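Local coordinates for tyrocidine synthase 2 (Brevibacillus parabrevis, PDB 6TA8), which belongs to the nonribosomal peptide synthetases, large multidomain proteins, and is represented here by a two-lobed region of the condensation-domain family, at residues Leu281-Gly286 with Tyr341-Thr346; Val299-Gly304 with Glu382-Tyr387; Tyr327-Asp332 with Lys347-Arg352. All coordinates share one frame; numbering follows the deposited sequence.

Overall arrangement
The three contacts belong to one lobe and build outward from its six-stranded mixed sheet. Interaction 2 pairs two parallel strands inside the sheet. Strand 325-332 of interaction 3 is the next strand beside 297-304 and outermost within the chain; Val-329 N lies 2.8 Å from Ile-300 O. Interaction 1 joins the helices 277-293 and 339-351. Phe-385 of interaction 2 touches Leu-281, Leu-282 and Leu-285 of the first helix. Interactions 1 and 3 share helix 339-351, and their centres are about 9 Å apart. The centre of interaction 2 lies about 14 Å from that of interaction 1 and about 11 Å from that of interaction 3.

Interaction 1: residues Leu281-Gly286 with Tyr341-Thr346; sequences LLTALG and YQIKQT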
loop_
_atom_site.group_PDB
_atom_site.type_symbol
_atom_site.label_atom_id
_atom_site.label_comp_id
_atom_site.label_asym_id
_atom_site.label_seq_id
_atom_site.Cartn_x
_atom_site.Cartn_y
_atom_site.Cartn_z
ATOM N N LEU A 281 2.915 -17.159 -1.168
ATOM C CA LEU A 281 2.825 -16.269 -2.322
ATOM C C LEU A 281 4.200 -15.931 -2.884
ATOM O O LEU A 281 4.341 -15.752 -4.099
ATOM C CB LEU A 281 2.081 -14.989 -1.943
ATOM C CG LEU A 281 0.580 -15.132 -1.682
ATOM C CD1 LEU A 281 -0.051 -13.772 -1.432
ATOM C CD2 LEU A 281 -0.103 -15.839 -2.842
ATOM N N LEU A 282 5.218 -15.837 -2.027
ATOM C CA LEU A 282 6.561 -15.529 -2.507
ATOM C C LEU A 282 7.269 -16.762 -3.053
ATOM O O LEU A 282 8.136 -16.636 -3.927
ATOM C CB LEU A 282 7.391 -14.896 -1.389
ATOM C CG LEU A 282 7.031 -13.454 -1.022
ATOM C CD1 LEU A 282 7.997 -12.905 0.018
ATOM C CD2 LEU A 282 7.010 -12.572 -2.261
ATOM N N THR A 283 6.921 -17.951 -2.556
ATOM C CA THR A 283 7.505 -19.177 -3.089
ATOM C C THR A 283 7.053 -19.415 -4.523
ATOM O O THR A 283 7.875 -19.674 -5.410
ATOM C CB THR A 283 7.134 -20.365 -2.201
ATOM O OG1 THR A 283 7.584 -20.124 -0.863
ATOM C CG2 THR A 283 7.775 -21.643 -2.724
ATOM N N ALA A 284 5.743 -19.328 -4.771
ATOM C CA ALA A 284 5.231 -19.452 -6.130
ATOM C C ALA A 284 5.693 -18.311 -7.025
ATOM O O ALA A 284 5.742 -18.481 -8.248
ATOM C CB ALA A 284 3.703 -19.516 -6.114
ATOM N N LEU A 285 6.032 -17.157 -6.447
ATOM C CA LEU A 285 6.530 -16.046 -7.252
ATOM C C LEU A 285 7.949 -16.309 -7.739
ATOM O O LEU A 285 8.280 -16.009 -8.892
ATOM C CB LEU A 285 6.472 -14.748 -6.448
ATOM C CG LEU A 285 7.001 -13.495 -7.148
ATOM C CD1 LEU A 285 6.226 -13.233 -8.431
ATOM C CD2 LEU A 285 6.935 -12.293 -6.220
ATOM N N GLY A 286 8.802 -16.865 -6.875
ATOM C CA GLY A 286 10.161 -17.170 -7.287
ATOM C C GLY A 286 10.217 -18.211 -8.389
ATOM O O GLY A 286 10.993 -18.084 -9.338
ATOM N N TYR A 341 11.137 -28.726 0.065
ATOM C CA TYR A 341 12.365 -28.004 0.380
ATOM C C TYR A 341 12.291 -26.550 -0.070
ATOM O O TYR A 341 12.944 -25.686 0.522
ATOM C CB TYR A 341 13.561 -28.712 -0.261
ATOM C CG TYR A 341 14.842 -27.907 -0.283
ATOM C CD1 TYR A 341 15.610 -27.753 0.863
ATOM C CD2 TYR A 341 15.289 -27.312 -1.456
ATOM C CE1 TYR A 341 16.784 -27.023 0.844
ATOM C CE2 TYR A 341 16.461 -26.581 -1.485
ATOM C CZ TYR A 341 17.204 -26.440 -0.333
ATOM O OH TYR A 341 18.372 -25.712 -0.356
ATOM N N GLN A 342 11.492 -26.259 -1.102
ATOM C CA GLN A 342 11.378 -24.888 -1.589
ATOM C C GLN A 342 10.576 -24.022 -0.627
ATOM O O GLN A 342 10.967 -22.887 -0.331
ATOM C CB GLN A 342 10.737 -24.878 -2.976
ATOM C CG GLN A 342 10.828 -23.541 -3.691
ATOM C CD GLN A 342 12.216 -23.262 -4.227
ATOM O OE1 GLN A 342 12.939 -24.179 -4.611
ATOM N NE2 GLN A 342 12.597 -21.989 -4.258
ATOM N N ILE A 343 9.446 -24.536 -0.133
ATOM C CA ILE A 343 8.626 -23.768 0.799
ATOM C C ILE A 343 9.366 -23.553 2.114
ATOM O O ILE A 343 9.365 -22.448 2.667
ATOM C CB ILE A 343 7.270 -24.463 1.017
ATOM C CG1 ILE A 343 6.544 -24.641 -0.317
ATOM C CG2 ILE A 343 6.407 -23.664 1.984
ATOM C CD1 ILE A 343 5.288 -25.475 -0.220
ATOM N N LYS A 344 10.012 -24.599 2.636
ATOM C CA LYS A 344 10.795 -24.439 3.857
ATOM C C LYS A 344 11.966 -23.487 3.650
ATOM O O LYS A 344 12.377 -22.799 4.592
ATOM C CB LYS A 344 11.299 -25.795 4.346
ATOM C CG LYS A 344 10.203 -26.817 4.602
ATOM C CD LYS A 344 10.793 -28.137 5.063
ATOM C CE LYS A 344 9.706 -29.107 5.485
ATOM N NZ LYS A 344 10.216 -30.130 6.436
ATOM N N GLN A 345 12.514 -23.432 2.434
ATOM C CA GLN A 345 13.602 -22.501 2.151
ATOM C C GLN A 345 13.126 -21.059 2.259
ATOM O O GLN A 345 13.784 -20.220 2.884
ATOM C CB GLN A 345 14.174 -22.780 0.762
ATOM C CG GLN A 345 14.971 -21.633 0.172
ATOM C CD GLN A 345 16.450 -21.751 0.460
ATOM O OE1 GLN A 345 16.955 -22.840 0.735
ATOM N NE2 GLN A 345 17.157 -20.630 0.393
ATOM N N THR A 346 11.972 -20.754 1.661
ATOM C CA THR A 346 11.460 -19.388 1.691
ATOM C C THR A 346 10.873 -19.046 3.055
ATOM O O THR A 346 11.056 -17.927 3.551
ATOM C CB THR A 346 10.417 -19.204 0.587
ATOM O OG1 THR A 346 11.060 -19.285 -0.691
ATOM C CG2 THR A 346 9.723 -17.852 0.713
#
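Thr-283 overlaps Gln-342, Ile-343 and Thr-346 where the two helical segments come closest. The segment axes approach to 9.4 Å, and their directions differ by 118°. The CA atoms of Thr-283 and Ile-343 are 6.1 Å apart, the nearest pair across the segments. The two branches of Thr-283 do different work. The methyl CG2 stands anti to the backbone N and meets the aliphatic parts of two side chains. Thr-283 CG2 lies 3.7 Å from Gln-342 CG, and the two side chains slide past each other in opposite directions. The same methyl reaches Ile-343 CG1 at 4.0 Å, with the side chains nearly at right angles. The hydroxyl branch faces Thr-346: Thr-283 OG1 is 3.3 Å from Thr-346 CB. Leu-282 adds a looser touch, with its CB 4.3 Å from Thr-346 CG2. Two polar atoms have partners outside the crossing. Thr-283 OG1 bonds to the carbonyl O of Asp-279, one turn earlier, and Gln-342 NE2 bonds to Asp-332 O on strand 325-332. With those two atoms bonded there, the crossing is buried van der Waals packing: the Thr-283 methyl meets methylene groups, and its hydroxyl oxygen rests on Thr-346.

Interaction 2: residues Val299-Gly304 with Glu382-Tyr387; sequences VINLEG and EISFNY
Ile-300 packs against Ile-383 on one face of the mixed sheet of one lobe, in the two-lobed fold of the condensation-domain family. Strands 297-304 and 383-390 run parallel here, with the short segments at 31°. Ile-300, Leu-302, Ile-383 and Phe-385 project from the same face of the sheet, and helix 277-293 covers Phe-385. The bump is Ile-300 CD1. With chi2 at -70°, it bends over towards Ile-383 and nests against CB, CG2 and CD1 of that side chain, 3.7 Å from Ile-383 CB. The next hollow lies between Ile-300 and Leu-302, and Phe-385 CB fills it, 3.8 Å from Ile-300 CG2. Leu-302 and Phe-385 lie side by side and point the same way. Leu-302 CD1 meets the ring at its edge, near its plane, 3.5 Å from Phe-385 CD2. Asn-301 and Ser-384 project from the other face. Further on, Glu-303 leans across Asn-386, its carboxylate turned 47° from the amide; Glu-303 OE2 bonds to Gln-326 on strand 325-332. The backbones are laced by Asn-301 N to Ile-383 O at 2.7 Å and Glu-303 N to Phe-385 O at 3.1 Å. Asn-301 O takes two donors. Phe-385 N approaches Asn-301 O at 3.1 Å from above the carbonyl plane, and Ser-384 OG adds a weak bond to Asn-301 O at 3.3 Å.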
loop_
_atom_site.group_PDB
_atom_site.type_symbol
_atom_site.label_atom_id
_atom_site.label_comp_id
_atom_site.label_asym_id
_atom_site.label_seq_id
_atom_site.Cartn_x
_atom_site.Cartn_y
_atom_site.Cartn_z
ATOM N N VAL A 299 15.633 -10.383 -6.684
ATOM C CA VAL A 299 15.499 -9.508 -5.525
ATOM C C VAL A 299 14.165 -8.785 -5.633
ATOM O O VAL A 299 13.923 -8.050 -6.599
ATOM C CB VAL A 299 16.666 -8.513 -5.434
ATOM C CG1 VAL A 299 16.491 -7.603 -4.231
ATOM C CG2 VAL A 299 17.992 -9.255 -5.358
ATOM N N ILE A 300 13.299 -8.989 -4.644
ATOM C CA ILE A 300 11.955 -8.426 -4.629
ATOM C C ILE A 300 11.901 -7.303 -3.603
ATOM O O ILE A 300 12.514 -7.397 -2.532
ATOM C CB ILE A 300 10.900 -9.506 -4.314
ATOM C CG1 ILE A 300 11.111 -10.734 -5.201
ATOM C CG2 ILE A 300 9.491 -8.957 -4.491
ATOM C CD1 ILE A 300 10.783 -10.500 -6.657
ATOM N N ASN A 301 11.168 -6.241 -3.934
ATOM C CA ASN A 301 10.932 -5.128 -3.013
ATOM C C ASN A 301 9.600 -5.380 -2.318
ATOM O O ASN A 301 8.543 -4.937 -2.768
ATOM C CB ASN A 301 10.944 -3.800 -3.759
ATOM C CG ASN A 301 10.873 -2.603 -2.828
ATOM O OD1 ASN A 301 9.868 -2.387 -2.150
ATOM N ND2 ASN A 301 11.939 -1.812 -2.799
ATOM N N LEU A 302 9.653 -6.103 -1.203
ATOM C CA LEU A 302 8.444 -6.456 -0.474
ATOM C C LEU A 302 8.063 -5.345 0.496
ATOM O O LEU A 302 8.926 -4.727 1.126
ATOM C CB LEU A 302 8.641 -7.774 0.277
ATOM C CG LEU A 302 7.434 -8.310 1.049
ATOM C CD1 LEU A 302 6.461 -9.016 0.120
ATOM C CD2 LEU A 302 7.882 -9.257 2.143
ATOM N N GLU A 303 6.763 -5.090 0.607
ATOM C CA GLU A 303 6.240 -4.034 1.460
ATOM C C GLU A 303 5.512 -4.638 2.654
ATOM O O GLU A 303 4.734 -5.585 2.505
ATOM C CB GLU A 303 5.294 -3.116 0.681
ATOM C CG GLU A 303 5.929 -2.465 -0.540
ATOM C CD GLU A 303 5.002 -1.478 -1.225
ATOM O OE1 GLU A 303 3.789 -1.491 -0.930
ATOM O OE2 GLU A 303 5.492 -0.686 -2.059
ATOM N N GLY A 304 5.774 -4.084 3.841
ATOM C CA GLY A 304 5.127 -4.514 5.058
ATOM C C GLY A 304 4.320 -3.385 5.680
ATOM O O GLY A 304 4.419 -2.218 5.278
ATOM N N GLU A 382 13.852 -4.817 -8.839
ATOM C CA GLU A 382 13.050 -4.382 -9.970
ATOM C C GLU A 382 11.611 -4.872 -9.910
ATOM O O GLU A 382 10.793 -4.438 -10.730
ATOM C CB GLU A 382 13.691 -4.841 -11.288
ATOM C CG GLU A 382 14.841 -3.959 -11.748
ATOM C CD GLU A 382 15.629 -4.569 -12.889
ATOM O OE1 GLU A 382 15.795 -5.806 -12.903
ATOM O OE2 GLU A 382 16.084 -3.810 -13.772
ATOM N N ILE A 383 11.281 -5.754 -8.970
ATOM C CA ILE A 383 9.918 -6.221 -8.758
ATOM C C ILE A 383 9.475 -5.789 -7.368
ATOM O O ILE A 383 10.237 -5.898 -6.402
ATOM C CB ILE A 383 9.804 -7.752 -8.910
ATOM C CG1 ILE A 383 10.437 -8.212 -10.223
ATOM C CG2 ILE A 383 8.349 -8.190 -8.833
ATOM C CD1 ILE A 383 10.422 -9.713 -10.403
ATOM N N SER A 384 8.245 -5.295 -7.273
ATOM C CA SER A 384 7.644 -4.908 -6.005
ATOM C C SER A 384 6.458 -5.816 -5.716
ATOM O O SER A 384 5.618 -6.043 -6.593
ATOM C CB SER A 384 7.201 -3.443 -6.029
ATOM O OG SER A 384 6.654 -3.056 -4.781
ATOM N N PHE A 385 6.398 -6.337 -4.494
ATOM C CA PHE A 385 5.305 -7.191 -4.053
ATOM C C PHE A 385 4.631 -6.574 -2.836
ATOM O O PHE A 385 5.294 -5.972 -1.986
ATOM C CB PHE A 385 5.796 -8.604 -3.720
ATOM C CG PHE A 385 4.690 -9.610 -3.571
ATOM C CD1 PHE A 385 4.198 -10.287 -4.674
ATOM C CD2 PHE A 385 4.138 -9.875 -2.328
ATOM C CE1 PHE A 385 3.180 -11.211 -4.540
ATOM C CE2 PHE A 385 3.119 -10.797 -2.187
ATOM C CZ PHE A 385 2.641 -11.466 -3.295
ATOM N N ASN A 386 3.312 -6.731 -2.759
ATOM C CA ASN A 386 2.528 -6.172 -1.661
ATOM C C ASN A 386 1.251 -6.982 -1.518
ATOM O O ASN A 386 0.456 -7.056 -2.460
ATOM C CB ASN A 386 2.205 -4.697 -1.911
ATOM C CG ASN A 386 1.401 -4.077 -0.783
ATOM O OD1 ASN A 386 1.438 -4.550 0.354
ATOM N ND2 ASN A 386 0.672 -3.012 -1.092
ATOM N N TYR A 387 1.057 -7.583 -0.348
ATOM C CA TYR A 387 -0.155 -8.328 -0.033
ATOM C C TYR A 387 -1.067 -7.443 0.806
ATOM O O TYR A 387 -0.694 -7.030 1.909
ATOM C CB TYR A 387 0.170 -9.623 0.707
ATOM C CG TYR A 387 -1.059 -10.394 1.132
ATOM C CD1 TYR A 387 -1.903 -10.963 0.189
ATOM C CD2 TYR A 387 -1.377 -10.546 2.475
ATOM C CE1 TYR A 387 -3.030 -11.665 0.569
ATOM C CE2 TYR A 387 -2.502 -11.247 2.866
ATOM C CZ TYR A 387 -3.326 -11.804 1.909
ATOM O OH TYR A 387 -4.446 -12.504 2.293
#

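Interaction 3: residues Tyr327-Asp332 with Lys347-Arg352; sequences YPVVLD and KENLRR
The flat amide of Asn-349 has Val-329 CG1 and Val-330 O on opposite sides of its plane, both near the nitrogen. Asn-349 ND2 is 3.8 Å from Val-329 CG1 and 3.2 Å from Val-330 O. The side chain extends towards the strand because CG stands anti to the backbone N, chi1 172°. Two other flat groups lie on the helix itself. The guanidinium of Arg-351 has Lys-347 CD over one face, offset toward the rim. The carboxylate of Glu-348 is met from above its plane by Lys-347 NZ, in a salt bridge of 2.6 Å between Lys-347 NZ and Glu-348 OE2. Across the contact, Leu-350 CD2 touches both methyls of Val-329. It is 3.8 Å from Val-329 CG1, and the two side chains cross at about a right angle. Strand 325-332 and helix 339-351 follow each other in the chain and run nearly antiparallel, with the segments at 153°. The helix thus folds back over the strand that is outermost in the sheet within this chain. Leu-350 also touches Leu-282 of helix 277-293, which ties the two helices and the strand together. The chemistry is mixed: valine and leucine methyls make the apolar centre, an amide borders it, and the Lys-347 to Glu-348 salt bridge lies away from the strand.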
loop_
_atom_site.group_PDB
_atom_site.type_symbol
_atom_site.label_atom_id
_atom_site.label_comp_id
_atom_site.label_asym_id
_atom_site.label_seq_id
_atom_site.Cartn_x
_atom_site.Cartn_y
_atom_site.Cartn_z
ATOM N N TYR A 327 11.687 -3.240 1.972
ATOM C CA TYR A 327 12.945 -3.922 2.235
ATOM C C TYR A 327 13.137 -5.017 1.204
ATOM O O TYR A 327 12.163 -5.696 0.855
ATOM C CB TYR A 327 12.979 -4.514 3.650
ATOM C CG TYR A 327 11.833 -5.447 3.972
ATOM C CD1 TYR A 327 10.587 -4.950 4.326
ATOM C CD2 TYR A 327 12.004 -6.825 3.941
ATOM C CE1 TYR A 327 9.539 -5.795 4.625
ATOM C CE2 TYR A 327 10.960 -7.680 4.243
ATOM C CZ TYR A 327 9.730 -7.158 4.585
ATOM O OH TYR A 327 8.685 -7.998 4.890
ATOM N N PRO A 328 14.354 -5.222 0.704
ATOM C CA PRO A 328 14.567 -6.249 -0.321
ATOM C C PRO A 328 14.596 -7.652 0.267
ATOM O O PRO A 328 15.128 -7.886 1.355
ATOM C CB PRO A 328 15.926 -5.868 -0.918
ATOM C CG PRO A 328 16.638 -5.190 0.202
ATOM C CD PRO A 328 15.583 -4.464 0.997
ATOM N N VAL A 329 14.013 -8.589 -0.475
ATOM C CA VAL A 329 14.003 -10.004 -0.125
ATOM C C VAL A 329 14.648 -10.771 -1.270
ATOM O O VAL A 329 14.325 -10.534 -2.441
ATOM C CB VAL A 329 12.575 -10.514 0.148
ATOM C CG1 VAL A 329 12.572 -12.022 0.355
ATOM C CG2 VAL A 329 11.981 -9.805 1.355
ATOM N N VAL A 330 15.559 -11.680 -0.936
ATOM C CA VAL A 330 16.326 -12.432 -1.922
ATOM C C VAL A 330 15.754 -13.841 -1.997
ATOM O O VAL A 330 15.915 -14.641 -1.070
ATOM C CB VAL A 330 17.820 -12.453 -1.572
ATOM C CG1 VAL A 330 18.594 -13.281 -2.587
ATOM C CG2 VAL A 330 18.357 -11.036 -1.509
ATOM N N LEU A 331 15.084 -14.148 -3.105
ATOM C CA LEU A 331 14.533 -15.474 -3.336
ATOM C C LEU A 331 15.569 -16.363 -4.013
ATOM O O LEU A 331 16.376 -15.901 -4.824
ATOM C CB LEU A 331 13.271 -15.393 -4.194
ATOM C CG LEU A 331 12.161 -14.480 -3.669
ATOM C CD1 LEU A 331 10.999 -14.432 -4.649
ATOM C CD2 LEU A 331 11.694 -14.944 -2.299
ATOM N N ASP A 332 15.538 -17.649 -3.671
ATOM C CA ASP A 332 16.498 -18.623 -4.176
ATOM C C ASP A 332 15.750 -19.714 -4.927
ATOM O O ASP A 332 14.911 -20.412 -4.345
ATOM C CB ASP A 332 17.322 -19.224 -3.036
ATOM C CG ASP A 332 18.649 -19.790 -3.510
ATOM O OD1 ASP A 332 18.993 -19.602 -4.696
ATOM O OD2 ASP A 332 19.351 -20.425 -2.694
ATOM N N LYS A 347 10.173 -19.996 3.679
ATOM C CA LYS A 347 9.583 -19.747 4.991
ATOM C C LYS A 347 10.651 -19.372 6.010
ATOM O O LYS A 347 10.496 -18.403 6.762
ATOM C CB LYS A 347 8.794 -20.976 5.448
ATOM C CG LYS A 347 8.827 -21.240 6.948
ATOM C CD LYS A 347 7.907 -20.305 7.718
ATOM C CE LYS A 347 7.795 -20.732 9.174
ATOM N NZ LYS A 347 9.131 -20.993 9.783
ATOM N N GLU A 348 11.752 -20.125 6.045
ATOM C CA GLU A 348 12.850 -19.792 6.942
ATOM C C GLU A 348 13.678 -18.620 6.436
ATOM O O GLU A 348 14.424 -18.023 7.219
ATOM C CB GLU A 348 13.750 -21.013 7.153
ATOM C CG GLU A 348 13.023 -22.231 7.706
ATOM C CD GLU A 348 12.322 -21.954 9.024
ATOM O OE1 GLU A 348 12.862 -21.173 9.837
ATOM O OE2 GLU A 348 11.229 -22.517 9.248
ATOM N N ASN A 349 13.565 -18.279 5.150
ATOM C CA ASN A 349 14.263 -17.107 4.632
ATOM C C ASN A 349 13.693 -15.823 5.223
ATOM O O ASN A 349 14.447 -14.912 5.585
ATOM C CB ASN A 349 14.177 -17.086 3.104
ATOM C CG ASN A 349 14.711 -15.802 2.503
ATOM O OD1 ASN A 349 15.675 -15.221 3.000
ATOM N ND2 ASN A 349 14.085 -15.352 1.421
ATOM N N LEU A 350 12.366 -15.738 5.339
ATOM C CA LEU A 350 11.738 -14.533 5.867
ATOM C C LEU A 350 11.805 -14.467 7.389
ATOM O O LEU A 350 11.803 -13.369 7.955
ATOM C CB LEU A 350 10.287 -14.449 5.394
ATOM C CG LEU A 350 10.108 -14.300 3.880
ATOM C CD1 LEU A 350 8.686 -14.633 3.464
ATOM C CD2 LEU A 350 10.488 -12.901 3.421
ATOM N N ARG A 351 11.859 -15.618 8.065
ATOM C CA ARG A 351 12.038 -15.608 9.513
ATOM C C ARG A 351 13.399 -15.047 9.904
ATOM O O ARG A 351 13.541 -14.458 10.981
ATOM C CB ARG A 351 11.862 -17.016 10.078
ATOM C CG ARG A 351 10.488 -17.622 9.837
ATOM C CD ARG A 351 9.415 -16.920 10.651
ATOM N NE ARG A 351 8.112 -17.560 10.493
ATOM C CZ ARG A 351 7.124 -17.070 9.753
ATOM N NH1 ARG A 351 7.284 -15.928 9.099
ATOM N NH2 ARG A 351 5.972 -17.723 9.667
ATOM N N ARG A 352 14.406 -15.220 9.045
ATOM C CA ARG A 352 15.716 -14.626 9.286
ATOM C C ARG A 352 15.671 -13.102 9.258
ATOM O O ARG A 352 16.555 -12.458 9.831
ATOM C CB ARG A 352 16.716 -15.146 8.250
ATOM C CG ARG A 352 18.175 -14.882 8.586
ATOM C CD ARG A 352 19.090 -15.224 7.416
ATOM N NE ARG A 352 19.129 -16.658 7.141
ATOM C CZ ARG A 352 18.680 -17.219 6.022
ATOM N NH1 ARG A 352 18.154 -16.471 5.061
ATOM N NH2 ARG A 352 18.760 -18.533 5.863
#